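Local coordinates for protein aminopeptidase C (PDB 4K7C) that probably removes amino acids from the N-terminal ends of peptides, as a cysteine aminopeptidase of the papain-like clan, at residues Ala60-Gln64 / Glu384-Glu389; Trp71-Ala75 / Trp142-Leu148; Val315-Val321 / Met362-Leu368; Gly330-Thr334 / Phe397-Trp403; Lys351-Leu355 / Phe404-Tyr409. All coordinates share one frame; numbering follows the deposited sequence.

Contact 1. Residues Ala60-Gln64 / Glu384-Glu389; sequences AVSNQ and ENSWGE
The indole of Trp-387 meets Gln-64 at its edge, where the amide oxygen OE1 of Gln-64 lies near the ring plane, 4.0 Å from CD1 of Trp-387. Over one face of the same indole, toward its rim, sits ND2 of Asn-385, 3.1 Å above the plane. The amide of Gln-64 is fixed by Ser-386, whose OG donates to OE1 of Gln-64 at 2.6 Å, within the carbonyl plane. A second bond ties the same residues through their backbones, Gln-64 N to Ser-386 O at 2.9 Å. Because Gln-64 bends back at its first torsion (chi1 78°) and then runs extended, its amide arrives beside the serine hydroxyl. This grouping has the layout of a papain-like active site: OD1 of Asn-385 accepts from NE2 of His-364, Gln-64 touches both His-364 and Cys-70, and the indole meets the His-364 ring, consistent with a Cys-His-Asn triad and an oxyanion-hole glutamine. Gly-388 N donates to Ser-62 O at 3.0 Å, and the amide of Asn-63, its OD1 accepting from Lys-65 N, lies against the Trp-387 to Gly-388 peptide. Glycine suits this turn, since its phi is positive and a CB would collide with ND2 of Asn-63. Branched Val-61 points at the other segment, CG2 of Val-61 3.4 Å from Gly-388 C and CG1 near Glu-384 CG. Of two bridging waters, one accepts from Ser-62 N and donates to Glu-384 OE2 and Asn-385 O; the other spans Val-61 N and Glu-389 OE2. Glu-384 also salt-bridges Arg-80 and hydrogen-bonds His-81.

Contact 2. Residues Trp71-Ala75 / Trp142-Leu148; sequences WMFAA and WDMLSAL
Helices 71-75 and 142-148 cross at -71° with their axes 9.9 Å apart, Met-72 and Leu-145 bringing their CA atoms within 6.6 Å. With the axes this far apart, the large indole of Trp-71 reaches across to the other helix: its CG is tucked in over the backbone, flanked by N and C (chi1 62°), and the six-membered ring extends to the partner. There CZ3 of Trp-71 comes edge-on to the backbone, 3.4 Å from Leu-145 N, and touches CB of Met-144 at 3.7 Å, the two side chains at about a right angle. Small Ala-75 suits the close approach beside it, its CB pressed 3.5 Å from CD1 of Leu-145, tighter than usual carbon contact, and 3.8 Å from CZ3 of Trp-142. Met-72, a selenomethionine in this crystal, adds CG against CD2 of Leu-145. Replacing Trp-71 with an alanine would probably open a gap against Met-144, Leu-145 and Leu-148 and leave the Asp-138 carbonyl without the indole N-H that it now accepts. All of these side chains are buried. On its other flanks helix 70-87 packs on helix 96-117 through Met-72 and on strands 315-319 and 364-374 through Ala-74, while Trp-142 meets the Trp-316 ring edge-to-face.

Contact 3. Residues Val315-Val321 / Met362-Leu368; sequences VWFGSDV and MTHAMVL
Phe-317 and Leu-368 meet at about a right angle on one side of an antiparallel strand pair, 315-319 with 364-368, part of the beta domain of this papain-like fold. CD2 of Leu-368 sits over the phenyl face, 3.7 Å from the centroid of the Phe-317 ring, a CH-pi contact. With its first torsion at 81°, the phenylalanine turns its ring back over the neighbouring strand, so CE1 also touches CB of Met-366 at 3.6 Å. Met-366, a selenomethionine here, bends at its last torsion and crosses Val-321 at about a right angle, its CE 3.8 Å from CG2 of Val-321. On the opposite side Trp-316 lays its indole across Ala-365, whose CB stands 3.4 Å above the plane toward the rim; a methyl suits this place because the broad ring passes so close. NE1 of Trp-316 donates to the carbonyl of Trp-71 on helix 70-87. At the far end a classic beta bulge sets Thr-363 and His-364 opposite Ser-319, whose carbonyl oxygen accepts from both their backbone nitrogens. Beneath the Phe-317 ring, on the face away from Leu-368, a water donates to the carbonyls of Phe-317 and His-364 and accepts from OG of Ser-319 at 2.6 Å.

Contact 4. Residues Gly330-Thr334 / Phe397-Trp403; sequences GILDT and FVASDAW
A parallel strand pair, Ile-331 with Val-398 and Leu-332 with Ala-399, has as its second strand 396-400, which leads into a capped helix, Ser-400 being the N-cap of helix 401-407. Backbone bonds join Val-398 N to Gly-330 O, Leu-332 N to Val-398 O and Ser-400 N to Leu-332 O. The cap is doubly engaged: OG of Ser-400 accepts from Trp-403 N at 3.1 Å and donates to OD1 of Asp-333 at 2.8 Å, reaching that oxygen from above the carboxylate plane. Serine suits the place because its short hydroxyl can do both, and Asp-333 holds it turned; the other carboxylate oxygen, OD2, is bonded to Ser-44. Two CH-pi contacts pack the strands, and Leu-332 reaches both aromatic rings. Gly-330 CA lies 3.4 Å from the centroid of the Phe-397 ring, only 5° off its normal, so a side chain there would run into the phenyl, and the positive phi of Gly-330 also favours glycine. CB of Leu-332 stands over the five-membered ring of Trp-403, 3.7 Å from its centroid, while CD1 of Leu-332 runs on toward CH2 of Trp-403. The indole comes over the strand because CG of Trp-403 is anti to its amide nitrogen (chi1 -165°). A serine in place of Trp-403 would probably uncover Leu-332 and leave the Gln-323 carbonyl, which NE1 of Trp-403 now donates to, without its mate. Along its other edge strand 396-400 pairs antiparallel with strand 377-384, Ile-331 packs on helix 42-47, and Trp-403 meets the Phe-407 ring.

Contact 5. Residues Lys351-Leu355 / Phe404-Tyr409; sequences KAERL and FDQFVY
Asp-405 offers Lys-351 a backbone oxygen: NZ of Lys-351 donates to Asp-405 O at 2.9 Å, from above the carbonyl plane. The aspartate's own carboxylate pairs with Lys-302. Next, Gln-406 bends its chain at the second torsion, presenting OE1 to NH1 of Arg-354, which donates to it at 2.9 Å. This bond is almost straight (175°), lies in the guanidinium plane and uses a lone pair of OE1. One water joins OE1 of Gln-406 to Lys-351 N, and another joins Gln-406 O to NH1 of Arg-354. Phe-407 then brings its ring edge over one guanidinium face, CE1 of Phe-407 3.7 Å from NE of Arg-354. At Val-408, the first residue past the helix, the carbonyl oxygen accepts from NZ of Lys-351 at 2.8 Å. Tyr-409 slides past both Lys-351 and Leu-355, CE1 of the tyrosine 3.6 Å from CD2 of Leu-355, while its hydroxyl bonds with Ser-360. A long, fully extended lysine suits this span, its methylenes lying against Tyr-409. Its ammonium, bonded also to OD1 of Asn-265, is thus gripped by three uncharged oxygens, one from the last turn of helix 401-407 and one from Val-408 just beyond; the nearby helix end would be expected to favour a protonated amine.

From the N terminus, 60-64 opens contact 1, which ties the loop before helix 70-87 to the loop after strand 377-384 and closes only at 384-389. Contact 2 joins helices 70-87 and 142-152 and closes before the later contacts begin. Contacts 3, 4 and 5 then open in turn, on strand 315-319, strand 331-332 and helix 351-356. Contact 3 closes first, on strand 364-374, so contacts 2 and 3 both lie wholly within the span of contact 1. Contact 4 closes on strand 396-400 and the start of helix 401-407, contact 5 on the end of that helix and strand 408-414; both cross contacts 1 and 3 and each other.

Contact 1. Residues Ala60-Gln64 / Glu384-Glu389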
# COMPACT_ATOMS: atom_id res chain seq x y z
N ALA A 60 -13.11 18.12 17.52
CA ALA A 60 -12.08 17.40 16.83
C ALA A 60 -10.72 18.06 17.01
O ALA A 60 -10.59 19.30 17.18
CB ALA A 60 -12.42 17.23 15.34
N VAL A 61 -9.68 17.20 17.01
CA VAL A 61 -8.29 17.68 17.14
C VAL A 61 -7.66 18.28 15.88
O VAL A 61 -8.12 18.09 14.73
CB VAL A 61 -7.36 16.54 17.68
CG1 VAL A 61 -7.93 15.93 19.00
CG2 VAL A 61 -7.19 15.42 16.66
N SER A 62 -6.60 19.05 16.13
CA SER A 62 -5.77 19.62 15.08
C SER A 62 -4.51 18.71 14.93
O SER A 62 -4.33 17.72 15.69
CB SER A 62 -5.38 21.08 15.46
OG SER A 62 -4.83 21.16 16.76
N ASN A 63 -3.65 19.02 13.98
CA ASN A 63 -2.49 18.20 13.66
C ASN A 63 -1.37 19.07 13.16
O ASN A 63 -1.46 19.68 12.06
CB ASN A 63 -2.85 17.18 12.55
CG ASN A 63 -1.75 16.18 12.33
OD1 ASN A 63 -0.66 16.29 12.87
ND2 ASN A 63 -2.04 15.19 11.51
N GLN A 64 -0.32 19.17 13.96
CA GLN A 64 0.88 19.95 13.67
C GLN A 64 1.83 19.35 12.66
O GLN A 64 2.73 20.02 12.15
CB GLN A 64 1.60 20.21 15.00
CG GLN A 64 2.41 19.02 15.53
CD GLN A 64 2.77 19.20 16.95
OE1 GLN A 64 1.91 19.40 17.82
NE2 GLN A 64 4.05 19.25 17.19
N GLU A 384 -6.11 16.72 25.20
CA GLU A 384 -6.19 17.00 23.78
C GLU A 384 -4.82 17.11 23.19
O GLU A 384 -4.02 17.99 23.56
CB GLU A 384 -7.00 18.31 23.46
CG GLU A 384 -7.01 18.60 21.94
CD GLU A 384 -7.77 19.86 21.59
OE1 GLU A 384 -8.07 20.62 22.55
OE2 GLU A 384 -7.91 20.16 20.40
N ASN A 385 -4.52 16.21 22.24
CA ASN A 385 -3.24 16.25 21.56
C ASN A 385 -3.43 16.92 20.21
O ASN A 385 -4.53 17.27 19.88
CB ASN A 385 -2.57 14.87 21.41
CG ASN A 385 -1.02 14.95 21.36
OD1 ASN A 385 -0.39 15.99 21.20
ND2 ASN A 385 -0.39 13.78 21.51
N SER A 386 -2.32 17.20 19.53
CA SER A 386 -2.28 17.96 18.24
C SER A 386 -1.54 17.15 17.17
O SER A 386 -0.74 17.67 16.36
CB SER A 386 -1.64 19.35 18.43
OG SER A 386 -0.35 19.31 19.03
N TRP A 387 -1.76 15.83 17.20
CA TRP A 387 -1.13 14.92 16.26
C TRP A 387 -2.12 14.29 15.32
O TRP A 387 -1.82 13.25 14.70
CB TRP A 387 -0.38 13.79 17.03
CG TRP A 387 0.76 14.24 17.81
CD1 TRP A 387 1.41 15.48 17.75
CD2 TRP A 387 1.47 13.47 18.83
NE1 TRP A 387 2.44 15.48 18.66
CE2 TRP A 387 2.48 14.30 19.36
CE3 TRP A 387 1.32 12.18 19.34
CZ2 TRP A 387 3.38 13.86 20.33
CZ3 TRP A 387 2.19 11.73 20.38
CH2 TRP A 387 3.18 12.59 20.88
N GLY A 388 -3.32 14.89 15.23
CA GLY A 388 -4.43 14.41 14.41
C GLY A 388 -5.13 13.22 15.06
O GLY A 388 -4.79 12.76 16.20
N GLU A 389 -6.06 12.68 14.32
CA GLU A 389 -7.07 11.73 14.88
C GLU A 389 -6.68 10.27 14.88
O GLU A 389 -7.42 9.45 15.45
CB GLU A 389 -8.39 11.80 14.11
CG GLU A 389 -9.09 13.11 14.20
CD GLU A 389 -10.49 13.10 13.62
OE1 GLU A 389 -10.70 12.46 12.53
OE2 GLU A 389 -11.35 13.78 14.25
O HOH W 1 -10.75 14.42 16.80
O HOH W 2 -5.67 19.48 18.83

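Contact 2. Residues Trp71-Ala75 / Trp142-Leu148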
# COMPACT_ATOMS: atom_id res chain seq x y z
N TRP A 71 3.25 23.92 21.33
CA TRP A 71 2.91 25.04 22.23
C TRP A 71 1.88 25.99 21.60
O TRP A 71 0.96 26.40 22.26
CB TRP A 71 4.16 25.80 22.62
CG TRP A 71 4.93 26.47 21.47
CD1 TRP A 71 5.53 25.88 20.39
CD2 TRP A 71 5.20 27.87 21.35
NE1 TRP A 71 6.12 26.81 19.60
CE2 TRP A 71 5.99 28.04 20.19
CE3 TRP A 71 4.87 28.99 22.11
CZ2 TRP A 71 6.45 29.28 19.79
CZ3 TRP A 71 5.37 30.23 21.71
CH2 TRP A 71 6.13 30.36 20.59
N MSE A 72 2.03 26.23 20.30
CA MSE A 72 1.09 27.07 19.54
C MSE A 72 -0.25 26.40 19.30
O MSE A 72 -1.29 26.97 19.50
CB MSE A 72 1.64 27.42 18.15
CG MSE A 72 2.98 28.00 18.11
SE MSE A 72 3.39 28.30 16.21
CE MSE A 72 5.08 29.00 16.83
N PHE A 73 -0.20 25.14 18.88
CA PHE A 73 -1.41 24.35 18.67
C PHE A 73 -2.20 24.27 19.96
O PHE A 73 -3.44 24.49 19.94
CB PHE A 73 -1.09 22.92 18.12
CG PHE A 73 -0.91 22.91 16.62
CD1 PHE A 73 -1.89 22.36 15.80
CD2 PHE A 73 0.18 23.45 16.05
CE1 PHE A 73 -1.76 22.37 14.44
CE2 PHE A 73 0.35 23.47 14.67
CZ PHE A 73 -0.66 22.97 13.86
N ALA A 74 -1.50 24.02 21.07
CA ALA A 74 -2.18 23.91 22.35
C ALA A 74 -2.79 25.24 22.81
O ALA A 74 -3.95 25.31 23.23
CB ALA A 74 -1.26 23.35 23.39
N ALA A 75 -2.06 26.29 22.68
CA ALA A 75 -2.61 27.62 23.06
C ALA A 75 -3.80 27.93 22.17
O ALA A 75 -4.86 28.35 22.66
CB ALA A 75 -1.59 28.70 22.96
N TRP A 142 4.17 29.42 26.93
CA TRP A 142 2.90 30.13 26.93
C TRP A 142 3.09 31.66 26.81
O TRP A 142 2.47 32.28 25.97
CB TRP A 142 2.12 29.83 28.22
CG TRP A 142 0.92 30.72 28.30
CD1 TRP A 142 0.84 31.96 28.89
CD2 TRP A 142 -0.36 30.50 27.69
NE1 TRP A 142 -0.39 32.51 28.68
CE2 TRP A 142 -1.16 31.63 27.97
CE3 TRP A 142 -0.93 29.45 26.98
CZ2 TRP A 142 -2.50 31.74 27.53
CZ3 TRP A 142 -2.26 29.54 26.59
CH2 TRP A 142 -3.03 30.69 26.84
N ASP A 143 4.01 32.24 27.56
CA ASP A 143 4.16 33.70 27.59
C ASP A 143 4.68 34.22 26.25
O ASP A 143 4.36 35.34 25.86
CB ASP A 143 5.09 34.12 28.72
CG ASP A 143 4.54 33.78 30.13
OD1 ASP A 143 3.32 33.91 30.40
OD2 ASP A 143 5.38 33.35 30.98
N MSE A 144 5.48 33.41 25.57
CA MSE A 144 5.92 33.72 24.19
C MSE A 144 4.80 33.66 23.19
O MSE A 144 4.75 34.44 22.24
CB MSE A 144 7.04 32.73 23.83
CG MSE A 144 8.30 33.04 24.61
SE MSE A 144 9.57 31.51 24.57
CE MSE A 144 10.03 31.44 22.67
N LEU A 145 3.81 32.77 23.37
CA LEU A 145 2.69 32.77 22.44
C LEU A 145 1.83 34.01 22.72
O LEU A 145 1.37 34.70 21.77
CB LEU A 145 1.89 31.49 22.68
CG LEU A 145 0.82 31.08 21.66
CD1 LEU A 145 -0.48 31.84 21.90
CD2 LEU A 145 1.38 31.25 20.26
N SER A 146 1.55 34.30 23.99
CA SER A 146 0.87 35.54 24.33
C SER A 146 1.50 36.77 23.73
O SER A 146 0.78 37.62 23.17
CB SER A 146 0.72 35.72 25.84
OG SER A 146 -0.23 34.83 26.21
N ALA A 147 2.81 36.88 23.84
CA ALA A 147 3.52 38.00 23.30
C ALA A 147 3.19 38.17 21.82
O ALA A 147 3.01 39.30 21.34
CB ALA A 147 5.02 37.85 23.45
N LEU A 148 3.14 37.04 21.09
CA LEU A 148 2.81 37.09 19.69
C LEU A 148 1.41 37.55 19.42
O LEU A 148 1.23 38.38 18.55
CB LEU A 148 3.04 35.71 18.99
CG LEU A 148 4.51 35.29 18.96
CD1 LEU A 148 4.60 33.80 18.66
CD2 LEU A 148 5.29 36.09 17.94

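Contact 3. Residues Val315-Val321 / Met362-Leu368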
# COMPACT_ATOMS: atom_id res chain seq x y z
N VAL A 315 -7.12 23.66 29.95
CA VAL A 315 -5.90 24.10 30.59
C VAL A 315 -4.65 23.72 29.76
O VAL A 315 -4.37 22.51 29.60
CB VAL A 315 -5.76 23.47 32.02
CG1 VAL A 315 -4.51 23.89 32.72
CG2 VAL A 315 -6.96 23.78 32.94
N TRP A 316 -3.91 24.70 29.25
CA TRP A 316 -2.68 24.45 28.56
C TRP A 316 -1.68 23.89 29.58
O TRP A 316 -1.59 24.38 30.73
CB TRP A 316 -2.13 25.74 27.98
CG TRP A 316 -0.96 25.75 27.11
CD1 TRP A 316 -0.92 25.96 25.80
CD2 TRP A 316 0.46 25.75 27.52
NE1 TRP A 316 0.33 26.02 25.32
CE2 TRP A 316 1.21 25.88 26.35
CE3 TRP A 316 1.12 25.47 28.71
CZ2 TRP A 316 2.59 25.87 26.34
CZ3 TRP A 316 2.49 25.53 28.72
CH2 TRP A 316 3.23 25.70 27.55
N PHE A 317 -1.00 22.81 29.17
CA PHE A 317 0.04 22.20 30.01
C PHE A 317 1.23 21.66 29.27
O PHE A 317 1.11 21.26 28.12
CB PHE A 317 -0.56 21.07 30.93
CG PHE A 317 -0.76 19.74 30.28
CD1 PHE A 317 -1.85 19.53 29.47
CD2 PHE A 317 0.09 18.68 30.56
CE1 PHE A 317 -2.06 18.33 28.84
CE2 PHE A 317 -0.17 17.42 30.00
CZ PHE A 317 -1.26 17.26 29.14
N GLY A 318 2.38 21.70 29.98
CA GLY A 318 3.67 21.24 29.52
C GLY A 318 4.13 20.00 30.27
O GLY A 318 4.03 19.92 31.47
N SER A 319 4.58 19.00 29.51
CA SER A 319 4.96 17.69 30.07
C SER A 319 6.11 17.05 29.28
O SER A 319 6.50 17.50 28.18
CB SER A 319 3.76 16.72 30.11
OG SER A 319 3.31 16.36 28.82
N ASP A 320 6.62 15.95 29.82
CA ASP A 320 7.62 15.14 29.07
C ASP A 320 6.87 13.96 28.50
O ASP A 320 6.81 12.91 29.12
CB ASP A 320 8.73 14.72 30.02
CG ASP A 320 9.90 14.08 29.36
OD1 ASP A 320 9.83 13.72 28.20
OD2 ASP A 320 10.97 13.95 30.05
N VAL A 321 6.32 14.11 27.29
CA VAL A 321 5.37 13.17 26.77
C VAL A 321 6.02 11.82 26.42
O VAL A 321 5.33 10.82 26.42
CB VAL A 321 4.69 13.75 25.52
CG1 VAL A 321 5.65 13.80 24.30
CG2 VAL A 321 3.39 13.06 25.23
N MSE A 362 10.19 19.61 30.22
CA MSE A 362 9.04 19.75 29.28
C MSE A 362 9.52 19.63 27.87
O MSE A 362 10.47 20.28 27.49
CB MSE A 362 8.21 21.07 29.38
CG MSE A 362 7.33 21.30 28.12
SE MSE A 362 6.35 23.02 28.30
CE MSE A 362 4.98 23.04 26.96
N THR A 363 8.88 18.77 27.10
CA THR A 363 9.18 18.51 25.72
C THR A 363 7.94 18.73 24.81
O THR A 363 8.09 18.78 23.59
CB THR A 363 9.68 17.09 25.50
OG1 THR A 363 8.61 16.19 25.80
CG2 THR A 363 10.92 16.78 26.37
N HIS A 364 6.74 18.82 25.37
CA HIS A 364 5.50 18.87 24.57
C HIS A 364 4.40 19.60 25.36
O HIS A 364 4.24 19.46 26.56
CB HIS A 364 5.08 17.43 24.20
CG HIS A 364 3.97 17.34 23.19
ND1 HIS A 364 3.95 18.08 22.02
CD2 HIS A 364 2.85 16.57 23.16
CE1 HIS A 364 2.84 17.79 21.33
NE2 HIS A 364 2.17 16.87 22.00
N ALA A 365 3.62 20.40 24.65
CA ALA A 365 2.50 21.16 25.24
C ALA A 365 1.24 20.49 24.68
O ALA A 365 1.15 20.22 23.45
CB ALA A 365 2.52 22.64 24.76
N MSE A 366 0.27 20.32 25.55
CA MSE A 366 -1.05 19.79 25.20
C MSE A 366 -2.06 20.57 26.05
O MSE A 366 -1.73 21.54 26.69
CB MSE A 366 -1.12 18.24 25.33
CG MSE A 366 -0.09 17.56 24.42
SE MSE A 366 -0.11 15.59 24.65
CE MSE A 366 0.71 15.48 26.42
N VAL A 367 -3.31 20.09 26.06
CA VAL A 367 -4.40 20.73 26.74
C VAL A 367 -5.19 19.66 27.56
O VAL A 367 -5.57 18.61 27.04
CB VAL A 367 -5.33 21.48 25.71
CG1 VAL A 367 -6.57 22.05 26.41
CG2 VAL A 367 -4.60 22.51 24.93
N LEU A 368 -5.39 19.96 28.84
CA LEU A 368 -6.35 19.23 29.67
C LEU A 368 -7.76 19.67 29.35
O LEU A 368 -8.06 20.88 29.41
CB LEU A 368 -6.09 19.46 31.18
CG LEU A 368 -4.60 19.23 31.52
CD1 LEU A 368 -4.34 19.73 32.91
CD2 LEU A 368 -4.18 17.74 31.50
O HOH W 3 1.94 18.28 27.66
O HOH W 4 9.44 13.78 25.59

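Contact 4. Residues Gly330-Thr334 / Phe397-Trp403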
# COMPACT_ATOMS: atom_id res chain seq x y z
N GLY A 330 -2.16 6.39 22.98
CA GLY A 330 -2.36 7.63 23.79
C GLY A 330 -2.56 7.46 25.26
O GLY A 330 -3.31 8.18 25.85
N ILE A 331 -1.77 6.57 25.85
CA ILE A 331 -1.84 6.33 27.26
C ILE A 331 -0.54 6.82 27.90
O ILE A 331 0.59 6.38 27.51
CB ILE A 331 -2.01 4.81 27.52
CG1 ILE A 331 -3.32 4.27 26.98
CG2 ILE A 331 -1.94 4.55 29.03
CD1 ILE A 331 -3.47 2.77 26.96
N LEU A 332 -0.69 7.74 28.86
CA LEU A 332 0.40 8.30 29.59
C LEU A 332 0.19 7.80 31.04
O LEU A 332 -0.65 8.32 31.77
CB LEU A 332 0.32 9.83 29.53
CG LEU A 332 0.16 10.53 28.17
CD1 LEU A 332 0.16 12.07 28.19
CD2 LEU A 332 1.23 10.06 27.24
N ASP A 333 0.91 6.78 31.46
CA ASP A 333 0.65 6.15 32.72
C ASP A 333 1.99 5.53 33.14
O ASP A 333 2.67 4.84 32.35
CB ASP A 333 -0.50 5.07 32.65
CG ASP A 333 -0.86 4.44 34.00
OD1 ASP A 333 -0.30 4.88 35.09
OD2 ASP A 333 -1.68 3.47 33.94
N THR A 334 2.39 5.85 34.38
CA THR A 334 3.54 5.22 35.01
C THR A 334 3.44 3.67 34.97
O THR A 334 4.45 3.02 35.03
CB THR A 334 3.70 5.67 36.46
OG1 THR A 334 2.48 5.44 37.13
CG2 THR A 334 4.08 7.10 36.54
N PHE A 397 -5.66 11.86 24.34
CA PHE A 397 -4.80 10.99 25.16
C PHE A 397 -5.44 10.94 26.57
O PHE A 397 -6.37 11.71 26.86
CB PHE A 397 -3.40 11.56 25.18
CG PHE A 397 -2.50 11.15 24.02
CD1 PHE A 397 -2.98 10.97 22.77
CD2 PHE A 397 -1.14 11.07 24.22
CE1 PHE A 397 -2.14 10.62 21.72
CE2 PHE A 397 -0.31 10.71 23.20
CZ PHE A 397 -0.82 10.48 21.95
N VAL A 398 -4.93 10.05 27.42
CA VAL A 398 -5.36 9.94 28.80
C VAL A 398 -4.10 9.83 29.63
O VAL A 398 -3.14 9.07 29.25
CB VAL A 398 -6.35 8.82 29.00
CG1 VAL A 398 -5.82 7.53 28.40
CG2 VAL A 398 -6.65 8.65 30.48
N ALA A 399 -4.03 10.58 30.77
CA ALA A 399 -2.84 10.59 31.61
C ALA A 399 -3.29 10.18 33.00
O ALA A 399 -4.31 10.73 33.50
CB ALA A 399 -2.22 11.95 31.71
N SER A 400 -2.60 9.20 33.59
CA SER A 400 -2.93 8.80 34.93
C SER A 400 -2.49 9.93 35.90
O SER A 400 -1.60 10.73 35.61
CB SER A 400 -2.26 7.44 35.35
OG SER A 400 -0.87 7.60 35.51
N ASP A 401 -3.12 9.95 37.08
CA ASP A 401 -2.74 10.93 38.08
C ASP A 401 -1.28 10.70 38.52
O ASP A 401 -0.51 11.65 38.72
CB ASP A 401 -3.71 10.89 39.26
CG ASP A 401 -3.60 12.17 40.06
OD1 ASP A 401 -3.73 13.19 39.40
OD2 ASP A 401 -3.27 12.12 41.28
N ALA A 402 -0.82 9.43 38.61
CA ALA A 402 0.61 9.22 38.91
C ALA A 402 1.54 9.78 37.87
O ALA A 402 2.64 10.29 38.20
CB ALA A 402 0.88 7.73 39.17
N TRP A 403 1.16 9.61 36.60
CA TRP A 403 1.92 10.17 35.52
C TRP A 403 1.97 11.69 35.61
O TRP A 403 3.01 12.26 35.40
CB TRP A 403 1.37 9.74 34.14
CG TRP A 403 2.31 9.98 32.96
CD1 TRP A 403 3.17 9.08 32.39
CD2 TRP A 403 2.47 11.20 32.20
NE1 TRP A 403 3.81 9.64 31.31
CE2 TRP A 403 3.40 10.94 31.18
CE3 TRP A 403 1.92 12.47 32.31
CZ2 TRP A 403 3.82 11.90 30.28
CZ3 TRP A 403 2.31 13.43 31.37
CH2 TRP A 403 3.26 13.14 30.38

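Contact 5. Residues Lys351-Leu355 / Phe404-Tyr409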
# COMPACT_ATOMS: atom_id res chain seq x y z
N LYS A 351 11.29 13.25 40.79
CA LYS A 351 11.07 14.33 39.83
C LYS A 351 12.23 15.31 39.92
O LYS A 351 12.77 15.73 38.90
CB LYS A 351 9.72 14.96 40.12
CG LYS A 351 9.27 15.98 39.08
CD LYS A 351 7.86 16.39 39.32
CE LYS A 351 7.30 17.26 38.22
NZ LYS A 351 5.82 17.45 38.46
N ALA A 352 12.68 15.63 41.13
CA ALA A 352 13.83 16.51 41.27
C ALA A 352 15.09 15.94 40.67
O ALA A 352 15.92 16.62 40.07
CB ALA A 352 14.08 16.82 42.74
N GLU A 353 15.34 14.65 40.96
CA GLU A 353 16.55 14.01 40.37
C GLU A 353 16.45 13.99 38.84
O GLU A 353 17.45 14.22 38.17
CB GLU A 353 16.69 12.60 40.87
CG GLU A 353 17.09 12.53 42.32
CD GLU A 353 16.95 11.15 42.92
OE1 GLU A 353 16.25 10.25 42.39
OE2 GLU A 353 17.53 10.95 44.00
N ARG A 354 15.26 13.67 38.26
CA ARG A 354 15.19 13.67 36.80
C ARG A 354 15.48 15.03 36.16
O ARG A 354 16.16 15.12 35.18
CB ARG A 354 13.84 13.19 36.31
CG ARG A 354 13.50 11.77 36.65
CD ARG A 354 12.32 11.31 35.79
NE ARG A 354 11.64 10.15 36.32
CZ ARG A 354 10.72 10.18 37.27
NH1 ARG A 354 10.16 11.33 37.74
NH2 ARG A 354 10.21 9.02 37.62
N LEU A 355 15.06 16.12 36.82
CA LEU A 355 15.42 17.46 36.33
C LEU A 355 16.87 17.72 36.45
O LEU A 355 17.47 18.22 35.52
CB LEU A 355 14.61 18.58 37.12
CG LEU A 355 13.07 18.54 36.82
CD1 LEU A 355 12.19 19.34 37.74
CD2 LEU A 355 12.82 19.04 35.40
N PHE A 404 0.84 12.30 35.84
CA PHE A 404 0.75 13.81 35.95
C PHE A 404 1.74 14.26 37.06
O PHE A 404 2.54 15.16 36.86
CB PHE A 404 -0.70 14.11 36.38
CG PHE A 404 -1.05 15.56 36.35
CD1 PHE A 404 -1.95 16.00 35.42
CD2 PHE A 404 -0.42 16.50 37.19
CE1 PHE A 404 -2.30 17.34 35.34
CE2 PHE A 404 -0.79 17.87 37.12
CZ PHE A 404 -1.74 18.25 36.18
N ASP A 405 1.72 13.59 38.19
CA ASP A 405 2.64 13.93 39.30
C ASP A 405 4.07 14.00 38.89
O ASP A 405 4.85 14.84 39.31
CB ASP A 405 2.47 12.98 40.51
CG ASP A 405 1.16 13.15 41.24
OD1 ASP A 405 0.39 14.09 40.94
OD2 ASP A 405 0.86 12.31 42.12
N GLN A 406 4.49 13.01 38.11
CA GLN A 406 5.86 12.89 37.77
C GLN A 406 6.27 13.75 36.59
O GLN A 406 7.36 14.31 36.58
CB GLN A 406 6.21 11.42 37.41
CG GLN A 406 6.17 10.32 38.46
CD GLN A 406 6.89 10.71 39.73
OE1 GLN A 406 8.02 11.21 39.74
NE2 GLN A 406 6.21 10.50 40.79
N PHE A 407 5.42 13.83 35.55
CA PHE A 407 5.87 14.26 34.26
C PHE A 407 5.23 15.54 33.71
O PHE A 407 5.65 16.03 32.66
CB PHE A 407 5.80 13.13 33.18
CG PHE A 407 6.61 11.94 33.56
CD1 PHE A 407 7.98 12.08 33.81
CD2 PHE A 407 6.03 10.74 33.85
CE1 PHE A 407 8.75 10.97 34.21
CE2 PHE A 407 6.79 9.64 34.25
CZ PHE A 407 8.16 9.77 34.43
N VAL A 408 4.26 16.06 34.43
CA VAL A 408 3.75 17.41 34.10
C VAL A 408 4.52 18.47 34.89
O VAL A 408 4.62 18.36 36.15
CB VAL A 408 2.29 17.53 34.42
CG1 VAL A 408 1.73 19.01 34.25
CG2 VAL A 408 1.48 16.56 33.58
N TYR A 409 5.04 19.46 34.17
CA TYR A 409 5.83 20.52 34.74
C TYR A 409 5.19 21.91 34.70
O TYR A 409 5.63 22.74 35.48
CB TYR A 409 7.16 20.63 34.09
CG TYR A 409 8.00 19.34 34.17
CD1 TYR A 409 8.69 19.04 35.30
CD2 TYR A 409 8.11 18.47 33.08
CE1 TYR A 409 9.43 17.88 35.45
CE2 TYR A 409 8.92 17.32 33.20
CZ TYR A 409 9.59 17.04 34.39
OH TYR A 409 10.36 15.90 34.51
O HOH W 5 9.01 12.04 42.20
O HOH W 6 10.08 13.72 36.52